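Local coordinates for protein putative reductase (Peptoclostridium difficile, PDB 5J6C) that probably acts as an FMN-dependent nitroreductase, using bound flavin mononucleotide to reduce nitro compounds, perhaps including the antibiotic metronidazole, at residues A[184-187]-A[188-192]; A[77-80]-A[81-85]. One frame throughout, in Å; residues are numbered along the deposited sequence.

Interaction 1 of 2, residues A[184-187]-A[188-192]; sequences KAYN and DSDLD. With FMN (flavin mononucleotide), chain C.
Asp190 folds back on Asn187 and shows how a short turn can be closed from both its backbone and its side-chain side. Its CB lies 3.3 Å from Asn187 O, the same oxygen that accepts the backbone bond from Asp190 N. With CG anti to the carbonyl carbon (chi1 -65°), the carboxylate swings back along the chain, and CG comes 3.5 Å from Asn187 N. At the tip, OD2 accepts a hydrogen bond from that Asn187 N; the modelled separation is very short, so its exact length is doubtful. The same oxygen also lies beside Asn187 CB and 3.8 Å from Tyr186 CD1, where it meets the edge of the ring, the carboxylate and ring planes standing 80° apart. The return bond, Asp190 N to Asn187 O at 3.0 Å, reaches the carbonyl from well above its plane, the geometry of a tight type I turn across Asp188 and Ser189. A further bond from Leu191 N to Asp188 O prolongs the turn. Asn187 ND2 donates to Ser189 OG at 2.9 Å with an N-H...O angle of 155°, the hydroxyl a little out of the amide plane, a side-chain link across the turn. Tyr186, just before the turn, belongs to the FMN pocket: its ring presents an in-plane edge to phosphate O3P, though the modelled approach of its hydroxyl is too close to interpret. Arg37 makes a cation-pi contact with the same ring and also hydrogen-bonds the FMN. All this lies in the loop between strands 168-177 and 196-198, held to helix 30-34 by backbone bonding of Tyr186 with Lys34 and a salt bridge from Asp188 to Lys34. Asp188 also pairs with Lys57 of the second subunit, on helix 49-60, and that subunit's Leu61, just past the helix end, packs on Tyr186.

Interaction 2 of 2, residues A[77-80]-A[81-85]; sequences DDKE and KLINL
Asp78 meets Lys81 and Leu82 with both its side chain and its carbonyl, and this is the close-fitting half of the contact. Its CG lies anti to the backbone N (chi1 171°), which carries OD2 round to accept a hydrogen bond from Lys81 N at 2.7 Å. That N-H reaches OD2 on the anti side, 26° out of the carboxylate plane. The aliphatic start of Lys81 shares the same oxygen, Lys81 CG standing 3.4 Å from Asp78 OD2. One residue on, Leu82 N donates to Asp78 O at 3.0 Å, and Leu82 CG presses to 3.3 Å from that carbonyl oxygen, while the Leu82 side chain also touches Val76 of strand 71-76. The outer face is looser. There Ile83 CD1 lies 4.0 Å from both Lys79 NZ and Glu80 OE1, loose contacts, not bonds, made by the exposed Lys79 and Glu80 with the partly exposed Ile83, while the backbone beneath keeps its regular spacing, with Asn84 N donating to Glu80 O at 3.0 Å. The polar ends of the second segment turn to other partners: Asn84 ND2 to Glu161 of helix 154-162, and Lys81 NZ to Asn199 and Asn200 of the second subunit. Asn199 of that subunit also accepts from the backbone N of Asp77 and Asp78. The whole is a classic N-cap, an aspartate satisfying a first-turn N-H of helix 79-86, two residues past the end of strand 71-76.

How the interactions relate
Followed from the N terminus, the chain leaves edge strand 71-76, makes interaction 2 as it enters helix 79-86, and runs through the remaining three strands of the sheet before reaching interaction 1 in the loop after strand 168-177. Each contact is local, a turn in interaction 1 and the start of a helix in interaction 2, with no residues between its segments, so the two stand in series, neither nesting nor crossing. The centres of interactions 1 and 2 are about 35 Å apart, on opposite sides of the chain's centre. Both meet the second subunit: residues 77-85 its chain end, residues 184-192 its helix 49-60 and Arg69, while Tyr186 borders the FMN phosphate.

Interaction 1 of 2, residues A[184-187]-A[188-192]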
loop_
_atom_site.group_PDB
_atom_site.type_symbol
_atom_site.label_atom_id
_atom_site.label_comp_id
_atom_site.label_asym_id
_atom_site.label_seq_id
_atom_site.Cartn_x
_atom_site.Cartn_y
_atom_site.Cartn_z
ATOM N N LYS A 184 -4.161 3.293 22.101
ATOM C CA LYS A 184 -5.606 3.129 21.999
ATOM C C LYS A 184 -6.028 2.654 20.611
ATOM O O LYS A 184 -5.547 3.150 19.588
ATOM C CB LYS A 184 -6.301 4.449 22.308
ATOM C CG LYS A 184 -6.601 4.674 23.767
ATOM C CD LYS A 184 -7.083 6.109 24.031
ATOM C CE LYS A 184 -8.341 6.476 23.232
ATOM N NZ LYS A 184 -8.070 6.940 21.834
ATOM N N ALA A 185 -6.969 1.714 20.586
ATOM C CA ALA A 185 -7.555 1.246 19.342
ATOM C C ALA A 185 -8.470 2.306 18.729
ATOM O O ALA A 185 -9.037 3.157 19.420
ATOM C CB ALA A 185 -8.347 -0.040 19.576
ATOM N N TYR A 186 -8.612 2.234 17.411
ATOM C CA TYR A 186 -9.474 3.158 16.691
ATOM C C TYR A 186 -10.950 2.875 16.975
ATOM O O TYR A 186 -11.352 1.748 17.272
ATOM C CB TYR A 186 -9.206 3.076 15.186
ATOM C CG TYR A 186 -7.955 3.827 14.732
ATOM C CD1 TYR A 186 -7.899 5.221 14.775
ATOM C CD2 TYR A 186 -6.842 3.142 14.258
ATOM C CE1 TYR A 186 -6.760 5.907 14.364
ATOM C CE2 TYR A 186 -5.706 3.810 13.852
ATOM C CZ TYR A 186 -5.668 5.194 13.910
ATOM O OH TYR A 186 -4.537 5.861 13.500
ATOM N N ASN A 187 -11.748 3.924 16.858
ATOM C CA ASN A 187 -13.177 3.957 17.113
ATOM C C ASN A 187 -13.941 4.060 15.801
ATOM O O ASN A 187 -13.429 4.617 14.828
ATOM C CB ASN A 187 -13.524 5.191 17.953
ATOM C CG ASN A 187 -14.352 4.863 19.120
ATOM O OD1 ASN A 187 -14.044 3.929 19.853
ATOM N ND2 ASN A 187 -15.444 5.607 19.306
ATOM N N ASP A 188 -15.194 3.583 15.793
ATOM C CA ASP A 188 -16.098 3.943 14.703
ATOM C C ASP A 188 -16.130 5.452 14.521
ATOM O O ASP A 188 -16.170 5.951 13.392
ATOM C CB ASP A 188 -17.517 3.429 14.970
ATOM C CG ASP A 188 -17.720 1.993 14.520
ATOM O OD1 ASP A 188 -16.850 1.458 13.818
ATOM O OD2 ASP A 188 -18.761 1.399 14.865
ATOM N N SER A 189 -16.100 6.191 15.630
ATOM C CA SER A 189 -16.182 7.643 15.579
ATOM C C SER A 189 -14.917 8.270 15.013
ATOM O O SER A 189 -14.955 9.425 14.582
ATOM C CB SER A 189 -16.453 8.200 16.974
ATOM O OG SER A 189 -15.301 8.056 17.781
ATOM N N ASP A 190 -13.802 7.541 14.999
ATOM C CA ASP A 190 -12.587 8.062 14.388
ATOM C C ASP A 190 -12.663 8.107 12.866
ATOM O O ASP A 190 -11.839 8.789 12.244
ATOM C CB ASP A 190 -11.381 7.223 14.814
ATOM C CG ASP A 190 -11.102 7.311 16.298
ATOM O OD1 ASP A 190 -11.147 8.428 16.855
ATOM O OD2 ASP A 190 -10.850 6.254 16.915
ATOM N N LEU A 191 -13.625 7.424 12.260
ATOM C CA LEU A 191 -13.667 7.267 10.812
ATOM C C LEU A 191 -14.143 8.534 10.109
ATOM O O LEU A 191 -15.126 9.157 10.517
ATOM C CB LEU A 191 -14.595 6.118 10.448
ATOM C CG LEU A 191 -14.201 4.749 11.004
ATOM C CD1 LEU A 191 -15.261 3.721 10.598
ATOM C CD2 LEU A 191 -12.812 4.351 10.533
ATOM N N ASP A 192 -13.471 8.874 9.007
ATOM C CA ASP A 192 -13.685 10.133 8.284
ATOM C C ASP A 192 -14.654 9.946 7.118
ATOM O O ASP A 192 -14.256 9.890 5.957
ATOM C CB ASP A 192 -12.355 10.663 7.764
ATOM C CG ASP A 192 -11.747 11.675 8.669
ATOM O OD1 ASP A 192 -11.852 11.492 9.897
ATOM O OD2 ASP A 192 -11.185 12.659 8.141
HETATM N N1 FMN C . 5.961 7.451 11.553
HETATM C C2 FMN C . 7.190 7.931 11.971
HETATM O O2 FMN C . 7.465 7.985 13.160
HETATM N N3 FMN C . 8.134 8.352 11.060
HETATM C C4 FMN C . 7.855 8.321 9.709
HETATM O O4 FMN C . 8.678 8.697 8.877
HETATM C C4A FMN C . 6.620 7.864 9.282
HETATM N N5 FMN C . 6.367 7.832 7.932
HETATM C C5A FMN C . 5.169 7.345 7.485
HETATM C C6 FMN C . 4.928 7.326 6.118
HETATM C C7 FMN C . 3.735 6.840 5.648
HETATM C C7M FMN C . 3.479 6.807 4.175
HETATM C C8 FMN C . 2.783 6.387 6.534
HETATM C C8M FMN C . 1.497 5.855 6.006
HETATM C C9 FMN C . 3.009 6.405 7.898
HETATM C C9A FMN C . 4.215 6.895 8.381
HETATM N N10 FMN C . 4.469 6.932 9.744
HETATM C C10 FMN C . 5.676 7.417 10.203
HETATM C "C1'" FMN C . 3.437 6.443 10.720
HETATM C "C2'" FMN C . 2.318 7.474 10.921
HETATM O "O2'" FMN C . 2.727 8.488 11.822
HETATM C "C3'" FMN C . 1.049 6.776 11.419
HETATM O "O3'" FMN C . 0.752 5.704 10.556
HETATM C "C4'" FMN C . -0.155 7.721 11.467
HETATM O "O4'" FMN C . 0.124 8.769 12.373
HETATM C "C5'" FMN C . -1.417 6.970 11.898
HETATM O "O5'" FMN C . -1.223 6.503 13.216
HETATM P P FMN C . -1.261 4.927 13.531
HETATM O O1P FMN C . -0.410 4.196 12.514
HETATM O O2P FMN C . -0.725 4.650 14.918
HETATM O O3P FMN C . -2.698 4.487 13.401
#

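Interaction 2 of 2, residues A[77-80]-A[81-85]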
loop_
_atom_site.group_PDB
_atom_site.type_symbol
_atom_site.label_atom_id
_atom_site.label_comp_id
_atom_site.label_asym_id
_atom_site.label_seq_id
_atom_site.Cartn_x
_atom_site.Cartn_y
_atom_site.Cartn_z
ATOM N N ASP A 77 18.971 -6.866 11.322
ATOM C CA ASP A 77 18.890 -7.111 12.754
ATOM C C ASP A 77 20.204 -6.838 13.467
ATOM O O ASP A 77 20.281 -7.034 14.687
ATOM C CB ASP A 77 18.425 -8.553 13.039
ATOM C CG ASP A 77 19.500 -9.591 12.772
ATOM O OD1 ASP A 77 20.536 -9.279 12.140
ATOM O OD2 ASP A 77 19.285 -10.746 13.189
ATOM N N ASP A 78 21.234 -6.409 12.743
ATOM C CA ASP A 78 22.493 -6.016 13.356
ATOM C C ASP A 78 22.327 -4.680 14.066
ATOM O O ASP A 78 21.881 -3.697 13.466
ATOM C CB ASP A 78 23.584 -5.928 12.293
ATOM C CG ASP A 78 24.858 -5.321 12.826
ATOM O OD1 ASP A 78 25.605 -6.036 13.526
ATOM O OD2 ASP A 78 25.107 -4.128 12.562
ATOM N N LYS A 79 22.693 -4.643 15.351
ATOM C CA LYS A 79 22.386 -3.470 16.161
ATOM C C LYS A 79 23.105 -2.235 15.630
ATOM O O LYS A 79 22.531 -1.137 15.591
ATOM C CB LYS A 79 22.752 -3.723 17.624
ATOM C CG LYS A 79 22.133 -2.709 18.570
ATOM C CD LYS A 79 22.820 -2.663 19.925
ATOM C CE LYS A 79 22.060 -1.720 20.860
ATOM N NZ LYS A 79 21.309 -0.682 20.086
ATOM N N GLU A 80 24.356 -2.403 15.190
ATOM C CA GLU A 80 25.111 -1.267 14.680
ATOM C C GLU A 80 24.488 -0.720 13.403
ATOM O O GLU A 80 24.391 0.498 13.231
ATOM C CB GLU A 80 26.568 -1.669 14.450
ATOM C CG GLU A 80 27.556 -0.524 14.629
ATOM C CD GLU A 80 27.261 0.316 15.870
ATOM O OE1 GLU A 80 27.127 -0.267 16.975
ATOM O OE2 GLU A 80 27.154 1.558 15.731
ATOM N N LYS A 81 24.056 -1.608 12.501
ATOM C CA LYS A 81 23.343 -1.179 11.300
ATOM C C LYS A 81 22.064 -0.435 11.656
ATOM O O LYS A 81 21.696 0.534 10.986
ATOM C CB LYS A 81 23.013 -2.386 10.412
ATOM C CG LYS A 81 24.156 -2.863 9.511
ATOM C CD LYS A 81 24.351 -1.901 8.337
ATOM C CE LYS A 81 25.720 -2.046 7.665
ATOM N NZ LYS A 81 25.874 -3.336 6.948
ATOM N N LEU A 82 21.364 -0.891 12.697
ATOM C CA LEU A 82 20.109 -0.254 13.083
ATOM C C LEU A 82 20.349 1.153 13.612
ATOM O O LEU A 82 19.549 2.065 13.360
ATOM C CB LEU A 82 19.399 -1.116 14.128
ATOM C CG LEU A 82 18.804 -2.391 13.534
ATOM C CD1 LEU A 82 18.313 -3.336 14.606
ATOM C CD2 LEU A 82 17.668 -2.052 12.562
ATOM N N ILE A 83 21.438 1.340 14.363
ATOM C CA ILE A 83 21.835 2.675 14.803
ATOM C C ILE A 83 22.128 3.559 13.595
ATOM O O ILE A 83 21.613 4.681 13.481
ATOM C CB ILE A 83 23.052 2.586 15.746
ATOM C CG1 ILE A 83 22.659 1.890 17.060
ATOM C CG2 ILE A 83 23.647 3.963 15.990
ATOM C CD1 ILE A 83 23.814 1.639 17.998
ATOM N N ASN A 84 22.963 3.064 12.673
ATOM C CA ASN A 84 23.274 3.816 11.460
ATOM C C ASN A 84 22.000 4.227 10.727
ATOM O O ASN A 84 21.841 5.386 10.341
ATOM C CB ASN A 84 24.172 2.986 10.545
ATOM C CG ASN A 84 25.535 2.706 11.162
ATOM O OD1 ASN A 84 25.923 3.328 12.147
ATOM N ND2 ASN A 84 26.260 1.763 10.583
ATOM N N LEU A 85 21.061 3.289 10.573
ATOM C CA LEU A 85 19.840 3.573 9.829
ATOM C C LEU A 85 18.903 4.517 10.579
ATOM O O LEU A 85 18.119 5.231 9.946
ATOM C CB LEU A 85 19.131 2.261 9.488
ATOM C CG LEU A 85 19.864 1.429 8.423
ATOM C CD1 LEU A 85 19.244 0.060 8.294
ATOM C CD2 LEU A 85 19.893 2.155 7.052
#